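Local coordinates for alpha-1,4-endofucoidanase (Mariniflexile fucanivorans, PDB 6DLH), which hydrolyses alpha-1,4 linkages inside fucoidan chains as a retaining endo-fucoidanase of glycoside hydrolase family 107, and carries several bound calcium ions, at residues A[301-304]-A[308-311]; A[313-318]-A[340-345]; A[362-367]-A[378-383]; A[292-297]-A[349-354]. All blocks are in the same frame, centred on the assembly; numbering follows the deposited sequence.

Interaction 1. Residues A[301-304]-A[308-311]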
loop_
_atom_site.group_PDB
_atom_site.type_symbol
_atom_site.label_atom_id
_atom_site.label_comp_id
_atom_site.label_asym_id
_atom_site.label_seq_id
_atom_site.Cartn_x
_atom_site.Cartn_y
_atom_site.Cartn_z
ATOM N N ASN A 301 0.369 -14.851 19.163
ATOM C CA ASN A 301 -1.052 -15.021 19.383
ATOM C C ASN A 301 -1.484 -14.129 20.545
ATOM O O ASN A 301 -0.998 -14.288 21.654
ATOM C CB ASN A 301 -1.359 -16.508 19.589
ATOM C CG ASN A 301 -2.835 -16.823 19.529
ATOM O OD1 ASN A 301 -3.669 -15.972 19.845
ATOM N ND2 ASN A 301 -3.163 -18.047 19.145
ATOM N N MET A 302 -2.425 -13.212 20.303
ATOM C CA MET A 302 -2.791 -12.249 21.334
ATOM C C MET A 302 -3.748 -12.857 22.368
ATOM O O MET A 302 -4.148 -12.159 23.309
ATOM C CB MET A 302 -3.403 -10.974 20.732
ATOM C CG MET A 302 -4.856 -11.102 20.350
ATOM S SD MET A 302 -5.766 -9.527 20.047
ATOM C CE MET A 302 -7.346 -10.221 19.571
ATOM N N VAL A 303 -4.113 -14.144 22.212
ATOM C CA VAL A 303 -4.953 -14.795 23.213
ATOM C C VAL A 303 -4.346 -16.110 23.708
ATOM O O VAL A 303 -5.020 -16.843 24.440
ATOM C CB VAL A 303 -6.416 -14.983 22.754
ATOM C CG1 VAL A 303 -7.099 -13.658 22.454
ATOM C CG2 VAL A 303 -6.554 -15.944 21.589
ATOM N N VAL A 304 -3.104 -16.420 23.296
ATOM C CA VAL A 304 -2.367 -17.569 23.812
ATOM C C VAL A 304 -0.958 -17.120 24.210
ATOM O O VAL A 304 -0.263 -16.498 23.410
ATOM C CB VAL A 304 -2.320 -18.747 22.812
ATOM C CG1 VAL A 304 -1.511 -19.920 23.357
ATOM C CG2 VAL A 304 -3.705 -19.233 22.407
ATOM N N LEU A 308 -3.576 -13.937 28.289
ATOM C CA LEU A 308 -3.724 -12.850 27.326
ATOM C C LEU A 308 -5.179 -12.730 26.859
ATOM O O LEU A 308 -5.664 -11.621 26.615
ATOM C CB LEU A 308 -2.761 -13.042 26.147
ATOM C CG LEU A 308 -1.269 -13.033 26.488
ATOM C CD1 LEU A 308 -0.433 -13.231 25.234
ATOM C CD2 LEU A 308 -0.867 -11.744 27.201
ATOM N N TYR A 309 -5.885 -13.867 26.772
ATOM C CA TYR A 309 -7.299 -13.815 26.422
ATOM C C TYR A 309 -8.040 -12.900 27.405
ATOM O O TYR A 309 -8.807 -12.030 26.997
ATOM C CB TYR A 309 -7.928 -15.216 26.346
ATOM C CG TYR A 309 -9.332 -15.178 25.794
ATOM C CD1 TYR A 309 -10.386 -14.686 26.555
ATOM C CD2 TYR A 309 -9.598 -15.553 24.485
ATOM C CE1 TYR A 309 -11.668 -14.582 26.039
ATOM C CE2 TYR A 309 -10.878 -15.470 23.958
ATOM C CZ TYR A 309 -11.914 -14.985 24.740
ATOM O OH TYR A 309 -13.174 -14.875 24.228
ATOM N N THR A 310 -7.797 -13.098 28.704
ATOM C CA THR A 310 -8.433 -12.320 29.752
ATOM C C THR A 310 -8.023 -10.856 29.646
ATOM O O THR A 310 -8.881 -9.975 29.697
ATOM C CB THR A 310 -8.017 -12.834 31.135
ATOM O OG1 THR A 310 -8.549 -14.148 31.277
ATOM C CG2 THR A 310 -8.481 -11.949 32.272
ATOM N N TYR A 311 -6.709 -10.606 29.530
ATOM C CA TYR A 311 -6.195 -9.244 29.523
ATOM C C TYR A 311 -6.792 -8.459 28.358
ATOM O O TYR A 311 -7.199 -7.310 28.520
ATOM C CB TYR A 311 -4.664 -9.209 29.428
ATOM C CG TYR A 311 -3.892 -9.922 30.513
ATOM C CD1 TYR A 311 -4.428 -10.126 31.773
ATOM C CD2 TYR A 311 -2.598 -10.370 30.280
ATOM C CE1 TYR A 311 -3.717 -10.789 32.760
ATOM C CE2 TYR A 311 -1.867 -11.025 31.257
ATOM C CZ TYR A 311 -2.429 -11.227 32.506
ATOM O OH TYR A 311 -1.727 -11.882 33.474
#
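V303 and Y309 make the contact between side chains, and it is apolar. The two lie alongside each other and point the same way, with V303 CB 3.7 Å from Y309 CD2. V303 CG1 sits just as near that ring carbon and also nears Y309 CA, while V303 CB lies against Y309 CB. Y309 holds CG opposite its backbone N (chi1 -172°), and this places the ring alongside V303.

A second group of contacts sets the L308 side chain against backbone oxygens. L308 CB lies 3.3 Å from M302 O, and farther out L308 CD1 is 3.7 Å from V304 O and 3.8 Å from N301 O. One leucine thus lies against three carbonyl oxygens of the turn from N301 to V304, those of N301, M302 and V304.

Two polar bonds lie within the turn. N301 OD1 accepts from the backbone N of V303 at 3.0 Å, with a fairly straight N-H...O angle of 164° and the donor tilted from the carbonyl plane. V304 N to N301 O is weak at 3.4 Å. Beyond the two segments, M302 O is taken by N312 ND2. The Y309 hydroxyl is hydrogen-bonded to W367 NE1, and the two rings meet edge-to-face, tying this end of helix 307-321 to helix 361-372.

The arrangement is a type I beta turn with an Asx turn at its first residue, folded back onto the first turn of the helix that the same loop leads into.

Interaction 2. Residues A[313-318]-A[340-345]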
loop_
_atom_site.group_PDB
_atom_site.type_symbol
_atom_site.label_atom_id
_atom_site.label_comp_id
_atom_site.label_asym_id
_atom_site.label_seq_id
_atom_site.Cartn_x
_atom_site.Cartn_y
_atom_site.Cartn_z
ATOM N N HIS A 313 -9.500 -9.256 26.447
ATOM C CA HIS A 313 -10.953 -9.183 26.467
ATOM C C HIS A 313 -11.416 -8.158 27.502
ATOM O O HIS A 313 -12.402 -7.462 27.272
ATOM C CB HIS A 313 -11.629 -10.553 26.659
ATOM C CG HIS A 313 -13.106 -10.439 26.465
ATOM N ND1 HIS A 313 -13.990 -10.320 27.525
ATOM C CD2 HIS A 313 -13.847 -10.325 25.338
ATOM C CE1 HIS A 313 -15.216 -10.187 27.061
ATOM N NE2 HIS A 313 -15.149 -10.174 25.721
ATOM N N ASP A 314 -10.692 -8.055 28.627
ATOM C CA ASP A 314 -10.959 -7.023 29.625
ATOM C C ASP A 314 -10.724 -5.629 29.048
ATOM O O ASP A 314 -11.349 -4.672 29.494
ATOM C CB ASP A 314 -10.148 -7.220 30.914
ATOM C CG ASP A 314 -10.643 -8.398 31.737
ATOM O OD1 ASP A 314 -11.756 -8.886 31.438
ATOM O OD2 ASP A 314 -9.907 -8.829 32.654
ATOM N N LEU A 315 -9.806 -5.515 28.079
ATOM C CA LEU A 315 -9.569 -4.237 27.424
ATOM C C LEU A 315 -10.823 -3.833 26.649
ATOM O O LEU A 315 -11.236 -2.677 26.667
ATOM C CB LEU A 315 -8.343 -4.347 26.507
ATOM C CG LEU A 315 -7.896 -3.063 25.797
ATOM C CD1 LEU A 315 -6.423 -3.152 25.417
ATOM C CD2 LEU A 315 -8.729 -2.803 24.548
ATOM N N VAL A 316 -11.423 -4.804 25.962
ATOM C CA VAL A 316 -12.599 -4.552 25.153
ATOM C C VAL A 316 -13.788 -4.232 26.064
ATOM O O VAL A 316 -14.557 -3.316 25.776
ATOM C CB VAL A 316 -12.817 -5.738 24.193
ATOM C CG1 VAL A 316 -14.192 -6.360 24.252
ATOM C CG2 VAL A 316 -12.385 -5.431 22.771
ATOM N N VAL A 317 -13.897 -4.944 27.199
ATOM C CA VAL A 317 -14.952 -4.679 28.165
ATOM C C VAL A 317 -14.761 -3.278 28.743
ATOM O O VAL A 317 -15.738 -2.554 28.916
ATOM C CB VAL A 317 -15.034 -5.773 29.252
ATOM C CG1 VAL A 317 -15.978 -5.388 30.384
ATOM C CG2 VAL A 317 -15.456 -7.101 28.655
ATOM N N PHE A 318 -13.502 -2.890 28.995
ATOM C CA PHE A 318 -13.177 -1.550 29.474
ATOM C C PHE A 318 -13.754 -0.476 28.547
ATOM O O PHE A 318 -14.196 0.576 29.010
ATOM C CB PHE A 318 -11.663 -1.358 29.612
ATOM C CG PHE A 318 -11.246 -0.060 30.264
ATOM C CD1 PHE A 318 -11.110 0.036 31.643
ATOM C CD2 PHE A 318 -10.992 1.072 29.505
ATOM C CE1 PHE A 318 -10.731 1.227 32.248
ATOM C CE2 PHE A 318 -10.620 2.267 30.108
ATOM C CZ PHE A 318 -10.487 2.344 31.477
ATOM N N ALA A 340 -11.498 5.736 23.294
ATOM C CA ALA A 340 -10.935 4.420 23.533
ATOM C C ALA A 340 -10.891 3.663 22.209
ATOM O O ALA A 340 -11.906 3.549 21.530
ATOM C CB ALA A 340 -11.757 3.695 24.568
ATOM N N HIS A 341 -9.705 3.161 21.848
ATOM C CA HIS A 341 -9.544 2.455 20.588
ATOM C C HIS A 341 -8.583 1.282 20.763
ATOM O O HIS A 341 -7.621 1.365 21.520
ATOM C CB HIS A 341 -9.106 3.434 19.486
ATOM C CG HIS A 341 -8.426 2.783 18.328
ATOM N ND1 HIS A 341 -7.069 2.505 18.327
ATOM C CD2 HIS A 341 -8.903 2.353 17.143
ATOM C CE1 HIS A 341 -6.740 1.935 17.186
ATOM N NE2 HIS A 341 -7.846 1.839 16.438
ATOM N N PHE A 342 -8.846 0.200 20.024
ATOM C CA PHE A 342 -8.123 -1.054 20.172
ATOM C C PHE A 342 -7.538 -1.434 18.812
ATOM O O PHE A 342 -8.211 -1.250 17.797
ATOM C CB PHE A 342 -9.079 -2.101 20.760
ATOM C CG PHE A 342 -8.495 -3.441 21.149
ATOM C CD1 PHE A 342 -7.175 -3.568 21.557
ATOM C CD2 PHE A 342 -9.291 -4.577 21.156
ATOM C CE1 PHE A 342 -6.657 -4.803 21.928
ATOM C CE2 PHE A 342 -8.781 -5.809 21.539
ATOM C CZ PHE A 342 -7.466 -5.920 21.933
ATOM N N PHE A 343 -6.291 -1.949 18.812
ATOM C CA PHE A 343 -5.619 -2.426 17.607
ATOM C C PHE A 343 -5.266 -3.910 17.724
ATOM O O PHE A 343 -4.092 -4.275 17.732
ATOM C CB PHE A 343 -4.375 -1.585 17.289
ATOM C CG PHE A 343 -3.802 -1.748 15.900
ATOM C CD1 PHE A 343 -4.444 -2.513 14.933
ATOM C CD2 PHE A 343 -2.623 -1.109 15.545
ATOM C CE1 PHE A 343 -3.922 -2.640 13.653
ATOM C CE2 PHE A 343 -2.108 -1.219 14.260
ATOM C CZ PHE A 343 -2.749 -1.995 13.318
ATOM N N PRO A 344 -6.262 -4.826 17.748
ATOM C CA PRO A 344 -5.989 -6.262 17.878
ATOM C C PRO A 344 -5.594 -6.913 16.553
ATOM O O PRO A 344 -5.709 -6.293 15.495
ATOM C CB PRO A 344 -7.352 -6.803 18.336
ATOM C CG PRO A 344 -8.350 -5.903 17.628
ATOM C CD PRO A 344 -7.702 -4.530 17.628
ATOM N N LYS A 345 -5.127 -8.166 16.626
ATOM C CA LYS A 345 -4.847 -8.980 15.451
ATOM C C LYS A 345 -5.915 -10.059 15.323
ATOM O O LYS A 345 -6.286 -10.673 16.318
ATOM C CB LYS A 345 -3.557 -9.798 15.598
ATOM C CG LYS A 345 -2.393 -9.139 16.311
ATOM C CD LYS A 345 -1.257 -10.117 16.531
ATOM C CE LYS A 345 -0.411 -9.740 17.729
ATOM N NZ LYS A 345 0.895 -10.438 17.707
#
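F342 reaches from strand 341-342 to helix 307-321, where L315 and V316 receive it. Its CG stands opposite the backbone N (chi1 -173°), which carries the ring out from the strand to the helix. F342 CB already touches the helix, 3.9 Å from L315 CD2. One atom on, F342 CG is 3.5 Å from L315 CD2. From here the ring has two flanks. On one, F342 CD1 is again 3.5 Å from L315 CD2, and F342 CE1 meets L315 CD1 at 3.9 Å. On the other, F342 CD2 lies 3.6 Å from V316 CG2, and F342 CE2 remains against that methyl.

The leucine therefore lies over a face: L315 CD2 is 3.6 Å from the centroid of the F342 ring and 21° off the normal, a CH-pi contact. V316 comes in obliquely, its side chain running at about a right angle to that of F342. The opposite face of the ring is covered by P344 CB, from the same segment, so the phenyl is sandwiched between a methyl and a proline.

Around the three, I378 of the neighbouring strand touches F342, and T370 of helix 361-372 touches V316. Helix 307-321 here packs on strand 341-342, an outermost strand of the parallel sheet, in the manner of beta/alpha folds. All three residues are buried, and carbon meets carbon throughout. Across these segments the contact probably rests on shape and dispersion, and the CH-pi attraction may favour the methyl's place over the face.

Interaction 3. Residues A[362-367]-A[378-383]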
loop_
_atom_site.group_PDB
_atom_site.type_symbol
_atom_site.label_atom_id
_atom_site.label_comp_id
_atom_site.label_asym_id
_atom_site.label_seq_id
_atom_site.Cartn_x
_atom_site.Cartn_y
_atom_site.Cartn_z
ATOM N N GLU A 362 -17.827 -16.894 16.866
ATOM C CA GLU A 362 -18.641 -16.367 17.955
ATOM C C GLU A 362 -17.854 -15.345 18.783
ATOM O O GLU A 362 -18.383 -14.296 19.142
ATOM C CB GLU A 362 -19.158 -17.505 18.841
ATOM C CG GLU A 362 -20.077 -17.035 19.956
ATOM N N GLN A 363 -16.602 -15.673 19.126
ATOM C CA GLN A 363 -15.769 -14.781 19.920
ATOM C C GLN A 363 -15.485 -13.498 19.137
ATOM O O GLN A 363 -15.535 -12.412 19.706
ATOM C CB GLN A 363 -14.468 -15.473 20.342
ATOM C CG GLN A 363 -14.629 -16.449 21.503
ATOM C CD GLN A 363 -13.432 -17.365 21.610
ATOM O OE1 GLN A 363 -12.571 -17.392 20.732
ATOM N NE2 GLN A 363 -13.366 -18.133 22.690
ATOM N N PHE A 364 -15.219 -13.624 17.827
ATOM C CA PHE A 364 -14.891 -12.465 17.010
ATOM C C PHE A 364 -16.023 -11.439 17.042
ATOM O O PHE A 364 -15.775 -10.252 17.248
ATOM C CB PHE A 364 -14.565 -12.861 15.570
ATOM C CG PHE A 364 -13.969 -11.725 14.778
ATOM C CD1 PHE A 364 -12.607 -11.471 14.818
ATOM C CD2 PHE A 364 -14.776 -10.887 14.016
ATOM C CE1 PHE A 364 -12.058 -10.405 14.111
ATOM C CE2 PHE A 364 -14.230 -9.819 13.314
ATOM C CZ PHE A 364 -12.868 -9.583 13.359
ATOM N N VAL A 365 -17.259 -11.921 16.851
ATOM C CA VAL A 365 -18.452 -11.088 16.823
ATOM C C VAL A 365 -18.653 -10.439 18.192
ATOM O O VAL A 365 -18.970 -9.250 18.279
ATOM C CB VAL A 365 -19.682 -11.904 16.371
ATOM C CG1 VAL A 365 -20.961 -11.093 16.438
ATOM C CG2 VAL A 365 -19.491 -12.464 14.960
ATOM N N GLU A 366 -18.458 -11.228 19.259
ATOM C CA GLU A 366 -18.660 -10.756 20.621
ATOM C C GLU A 366 -17.633 -9.675 20.978
ATOM O O GLU A 366 -18.021 -8.623 21.495
ATOM C CB GLU A 366 -18.676 -11.925 21.611
ATOM C CG GLU A 366 -18.921 -11.504 23.059
ATOM C CD GLU A 366 -17.687 -11.036 23.824
ATOM O OE1 GLU A 366 -17.746 -9.969 24.475
ATOM O OE2 GLU A 366 -16.669 -11.743 23.771
ATOM N N TRP A 367 -16.340 -9.926 20.702
ATOM C CA TRP A 367 -15.297 -8.955 21.022
ATOM C C TRP A 367 -15.613 -7.637 20.318
ATOM O O TRP A 367 -15.599 -6.572 20.943
ATOM C CB TRP A 367 -13.892 -9.442 20.621
ATOM C CG TRP A 367 -13.227 -10.448 21.516
ATOM C CD1 TRP A 367 -13.762 -11.603 22.015
ATOM C CD2 TRP A 367 -11.856 -10.424 21.965
ATOM N NE1 TRP A 367 -12.834 -12.282 22.761
ATOM C CE2 TRP A 367 -11.649 -11.589 22.735
ATOM C CE3 TRP A 367 -10.790 -9.530 21.802
ATOM C CZ2 TRP A 367 -10.422 -11.879 23.336
ATOM C CZ3 TRP A 367 -9.578 -9.816 22.392
ATOM C CH2 TRP A 367 -9.400 -10.977 23.151
ATOM N N ILE A 378 -12.326 -0.017 16.878
ATOM C CA ILE A 378 -11.390 -1.116 16.702
ATOM C C ILE A 378 -10.870 -1.114 15.268
ATOM O O ILE A 378 -11.651 -1.202 14.318
ATOM C CB ILE A 378 -12.031 -2.473 17.061
ATOM C CG1 ILE A 378 -12.491 -2.522 18.523
ATOM C CG2 ILE A 378 -11.050 -3.599 16.744
ATOM C CD1 ILE A 378 -13.277 -3.767 18.882
ATOM N N THR A 379 -9.540 -1.001 15.132
ATOM C CA THR A 379 -8.870 -1.359 13.896
ATOM C C THR A 379 -8.486 -2.830 13.980
ATOM O O THR A 379 -7.521 -3.170 14.652
ATOM C CB THR A 379 -7.577 -0.560 13.685
ATOM O OG1 THR A 379 -7.855 0.830 13.835
ATOM C CG2 THR A 379 -6.967 -0.802 12.321
ATOM N N TRP A 380 -9.246 -3.706 13.317
ATOM C CA TRP A 380 -8.818 -5.092 13.275
ATOM C C TRP A 380 -7.598 -5.200 12.374
ATOM O O TRP A 380 -7.589 -4.664 11.267
ATOM C CB TRP A 380 -9.944 -6.024 12.808
ATOM C CG TRP A 380 -10.828 -6.442 13.942
ATOM C CD1 TRP A 380 -12.078 -5.973 14.234
ATOM C CD2 TRP A 380 -10.491 -7.380 14.977
ATOM N NE1 TRP A 380 -12.559 -6.586 15.360
ATOM C CE2 TRP A 380 -11.602 -7.447 15.842
ATOM C CE3 TRP A 380 -9.374 -8.182 15.237
ATOM C CZ2 TRP A 380 -11.625 -8.299 16.944
ATOM C CZ3 TRP A 380 -9.393 -9.022 16.328
ATOM C CH2 TRP A 380 -10.504 -9.066 17.170
ATOM N N GLY A 381 -6.570 -5.886 12.881
ATOM C CA GLY A 381 -5.503 -6.368 12.027
ATOM C C GLY A 381 -6.025 -7.537 11.204
ATOM O O GLY A 381 -5.953 -8.681 11.653
ATOM N N THR A 382 -6.555 -7.221 10.014
ATOM C CA THR A 382 -7.190 -8.171 9.114
ATOM C C THR A 382 -6.141 -8.762 8.182
ATOM O O THR A 382 -5.461 -8.022 7.480
ATOM C CB THR A 382 -8.290 -7.482 8.287
ATOM O OG1 THR A 382 -7.726 -6.340 7.629
ATOM C CG2 THR A 382 -9.480 -7.056 9.121
ATOM N N PRO A 383 -5.986 -10.106 8.120
ATOM C CA PRO A 383 -4.934 -10.725 7.307
ATOM C C PRO A 383 -5.249 -10.861 5.813
ATOM O O PRO A 383 -6.325 -11.322 5.421
ATOM C CB PRO A 383 -4.828 -12.131 7.918
ATOM C CG PRO A 383 -6.234 -12.438 8.406
ATOM C CD PRO A 383 -6.797 -11.098 8.845
#
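F364 and W380 meet first, with ring against ring. F364 CE1 sits over the middle of the indole, 3.3 Å above its plane, and is 3.5 Å from W380 CE2, while F364 CZ lies near the five-membered side, 3.6 Å from W380 NE1. The phenyl and the six-membered ring of the indole are 4.3 Å apart between centroids, and with their planes at 34° they meet obliquely. Their side chains come from opposite directions and slide past each other. F364 carries CG opposite its backbone N (chi1 -169°), and this swings the ring out from the helix toward the strand.

Two more residues touch the indole. I378 CG2 covers the face away from F364, 3.5 Å above the plane of the W380 ring and off toward the rim. W367 CB stands at the edge, 4.5 Å from W380 CZ2.

Farther out, W380 NE1 is hydrogen-bonded to T368 OG1, and that hydroxyl is itself bonded to F364 O, which helps fix the rotation of the indole. A leucine in place of W380 would probably leave F364 CE1 without its flat partner and T368 OG1 without the indole N-H.

The contact joins the helix to the last strand of the beta-alpha-beta unit made by strand 341-342, helix 361-372 and strand 377-379. Helix 399-415 packs on F364 from beyond, through Q404 and T408, and L46 of strand 46-49 touches W380.

Interaction 4. Residues A[292-297]-A[349-354]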
loop_
_atom_site.group_PDB
_atom_site.type_symbol
_atom_site.label_atom_id
_atom_site.label_comp_id
_atom_site.label_asym_id
_atom_site.label_seq_id
_atom_site.Cartn_x
_atom_site.Cartn_y
_atom_site.Cartn_z
ATOM N N PHE A 292 -3.783 4.429 20.842
ATOM C CA PHE A 292 -3.196 3.519 19.875
ATOM C C PHE A 292 -3.745 2.115 20.122
ATOM O O PHE A 292 -4.174 1.431 19.182
ATOM C CB PHE A 292 -1.670 3.557 19.973
ATOM C CG PHE A 292 -0.944 2.877 18.843
ATOM C CD1 PHE A 292 -0.709 1.510 18.868
ATOM C CD2 PHE A 292 -0.474 3.607 17.760
ATOM C CE1 PHE A 292 -0.028 0.887 17.832
ATOM C CE2 PHE A 292 0.205 2.984 16.723
ATOM C CZ PHE A 292 0.424 1.625 16.759
ATOM N N GLY A 293 -3.719 1.707 21.397
ATOM C CA GLY A 293 -4.423 0.528 21.879
ATOM C C GLY A 293 -3.811 -0.785 21.396
ATOM O O GLY A 293 -4.527 -1.679 20.970
ATOM N N HIS A 294 -2.483 -0.894 21.479
ATOM C CA HIS A 294 -1.767 -2.135 21.233
ATOM C C HIS A 294 -2.233 -3.181 22.250
ATOM O O HIS A 294 -2.407 -2.866 23.426
ATOM C CB HIS A 294 -0.272 -1.835 21.353
ATOM C CG HIS A 294 0.648 -2.902 20.869
ATOM N ND1 HIS A 294 0.995 -3.994 21.653
ATOM C CD2 HIS A 294 1.360 -3.012 19.723
ATOM C CE1 HIS A 294 1.852 -4.749 20.993
ATOM N NE2 HIS A 294 2.095 -4.167 19.812
ATOM N N PRO A 295 -2.476 -4.447 21.845
ATOM C CA PRO A 295 -2.881 -5.482 22.797
ATOM C C PRO A 295 -1.771 -5.906 23.761
ATOM O O PRO A 295 -0.592 -5.675 23.510
ATOM C CB PRO A 295 -3.314 -6.655 21.903
ATOM C CG PRO A 295 -2.607 -6.427 20.589
ATOM C CD PRO A 295 -2.428 -4.929 20.459
ATOM N N PHE A 296 -2.169 -6.533 24.872
ATOM C CA PHE A 296 -1.224 -7.187 25.757
ATOM C C PHE A 296 -0.609 -8.388 25.040
ATOM O O PHE A 296 -1.230 -8.977 24.157
ATOM C CB PHE A 296 -1.941 -7.657 27.019
ATOM C CG PHE A 296 -2.441 -6.554 27.917
ATOM C CD1 PHE A 296 -1.650 -6.079 28.955
ATOM C CD2 PHE A 296 -3.707 -6.013 27.741
ATOM C CE1 PHE A 296 -2.121 -5.080 29.795
ATOM C CE2 PHE A 296 -4.175 -5.013 28.579
ATOM C CZ PHE A 296 -3.379 -4.539 29.602
ATOM N N GLY A 297 0.612 -8.752 25.447
ATOM C CA GLY A 297 1.328 -9.862 24.841
ATOM C C GLY A 297 2.279 -9.376 23.754
ATOM O O GLY A 297 2.138 -8.272 23.237
ATOM N N THR A 349 -0.899 -14.915 14.127
ATOM C CA THR A 349 0.520 -14.744 13.839
ATOM C C THR A 349 0.937 -13.277 13.714
ATOM O O THR A 349 1.967 -12.893 14.262
ATOM C CB THR A 349 0.989 -15.656 12.694
ATOM O OG1 THR A 349 0.149 -15.407 11.568
ATOM C CG2 THR A 349 0.935 -17.127 13.055
ATOM N N SER A 350 0.177 -12.461 12.976
ATOM C CA SER A 350 0.588 -11.079 12.775
ATOM C C SER A 350 -0.625 -10.187 12.541
ATOM O O SER A 350 -1.754 -10.671 12.539
ATOM C CB SER A 350 1.585 -10.962 11.654
ATOM O OG SER A 350 0.988 -11.304 10.422
ATOM N N TRP A 351 -0.377 -8.885 12.356
ATOM C CA TRP A 351 -1.451 -7.917 12.184
ATOM C C TRP A 351 -2.035 -7.973 10.773
ATOM O O TRP A 351 -3.215 -7.713 10.600
ATOM C CB TRP A 351 -1.015 -6.493 12.566
ATOM C CG TRP A 351 -1.218 -6.174 14.020
ATOM C CD1 TRP A 351 -2.355 -5.695 14.605
ATOM C CD2 TRP A 351 -0.263 -6.350 15.084
ATOM N NE1 TRP A 351 -2.176 -5.566 15.957
ATOM C CE2 TRP A 351 -0.903 -5.953 16.281
ATOM C CE3 TRP A 351 1.060 -6.818 15.146
ATOM C CZ2 TRP A 351 -0.261 -5.993 17.520
ATOM C CZ3 TRP A 351 1.697 -6.851 16.371
ATOM C CH2 TRP A 351 1.043 -6.443 17.542
ATOM N N ASN A 352 -1.218 -8.302 9.767
ATOM C CA ASN A 352 -1.596 -8.004 8.392
ATOM C C ASN A 352 -1.702 -9.275 7.551
ATOM O O ASN A 352 -2.065 -9.214 6.376
ATOM C CB ASN A 352 -0.639 -6.996 7.749
ATOM C CG ASN A 352 0.738 -7.577 7.507
ATOM O OD1 ASN A 352 1.222 -8.382 8.296
ATOM N ND2 ASN A 352 1.379 -7.170 6.425
ATOM N N ALA A 353 -1.399 -10.421 8.163
ATOM C CA ALA A 353 -1.371 -11.698 7.469
ATOM C C ALA A 353 -1.524 -12.811 8.498
ATOM O O ALA A 353 -1.469 -12.552 9.699
ATOM C CB ALA A 353 -0.076 -11.826 6.705
ATOM N N GLY A 354 -1.725 -14.042 8.023
ATOM C CA GLY A 354 -1.850 -15.173 8.925
ATOM C C GLY A 354 -2.976 -16.121 8.526
ATOM O O GLY A 354 -4.100 -15.699 8.271
#
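Two loops of the catalytic domain, probably a (beta/alpha)-barrel-like fold given its similarity to family GH29, come together where H294 and P295 meet W351. One follows strand 266-269 and the other strand 341-342; loops in these positions probably border the active-site cleft. An ethanediol about 4 Å from the W351 side chain, probably from the crystallisation liquor, merely suggests a pocket.

The far end of the indole does the touching. W351 CZ2 comes over one face of the imidazole, and W351 CH2 lies 3.4 Å from H294 NE2. The two rings are oblique, their planes at 48°, and the side chains cross at about a right angle. P295 CD meets W351 CZ2 at the indole edge, in its plane, at 3.8 Å. At its other end the indole is positioned by NE1, hydrogen-bonded to F343 O, and by a cation-pi contact with K345.

With an alanine at H294, W351 CH2 is likely to lose its imidazole neighbour and P295 O its donor. That bond helps set how the imidazole is turned: H294 ND1 gives to a lone pair of P295 O at 3.0 Å, but bent (136°), with the oxygen 26° out of the ring plane.

Overall arrangement
Following the chain, 292-297 comes first and opens the longest loop, which interaction 4 closes at 349-354. Within it lie interaction 1, a short local closure of the loop onto the start of helix 307-321, and then interaction 2, which brings that helix to strand 341-342. These two follow in series and share the helix. Interaction 3 comes after the loop has closed and joins helix 361-372 to strand 377-379, the sheet neighbour of 341-342. The four touch one another: M302 packs on P344, L308 on G297 and P383 on A353, while F343 N meets G293 O and P344 O meets G381 N. Two helices, two strands and their loops are thus linked at one edge of the parallel sheet.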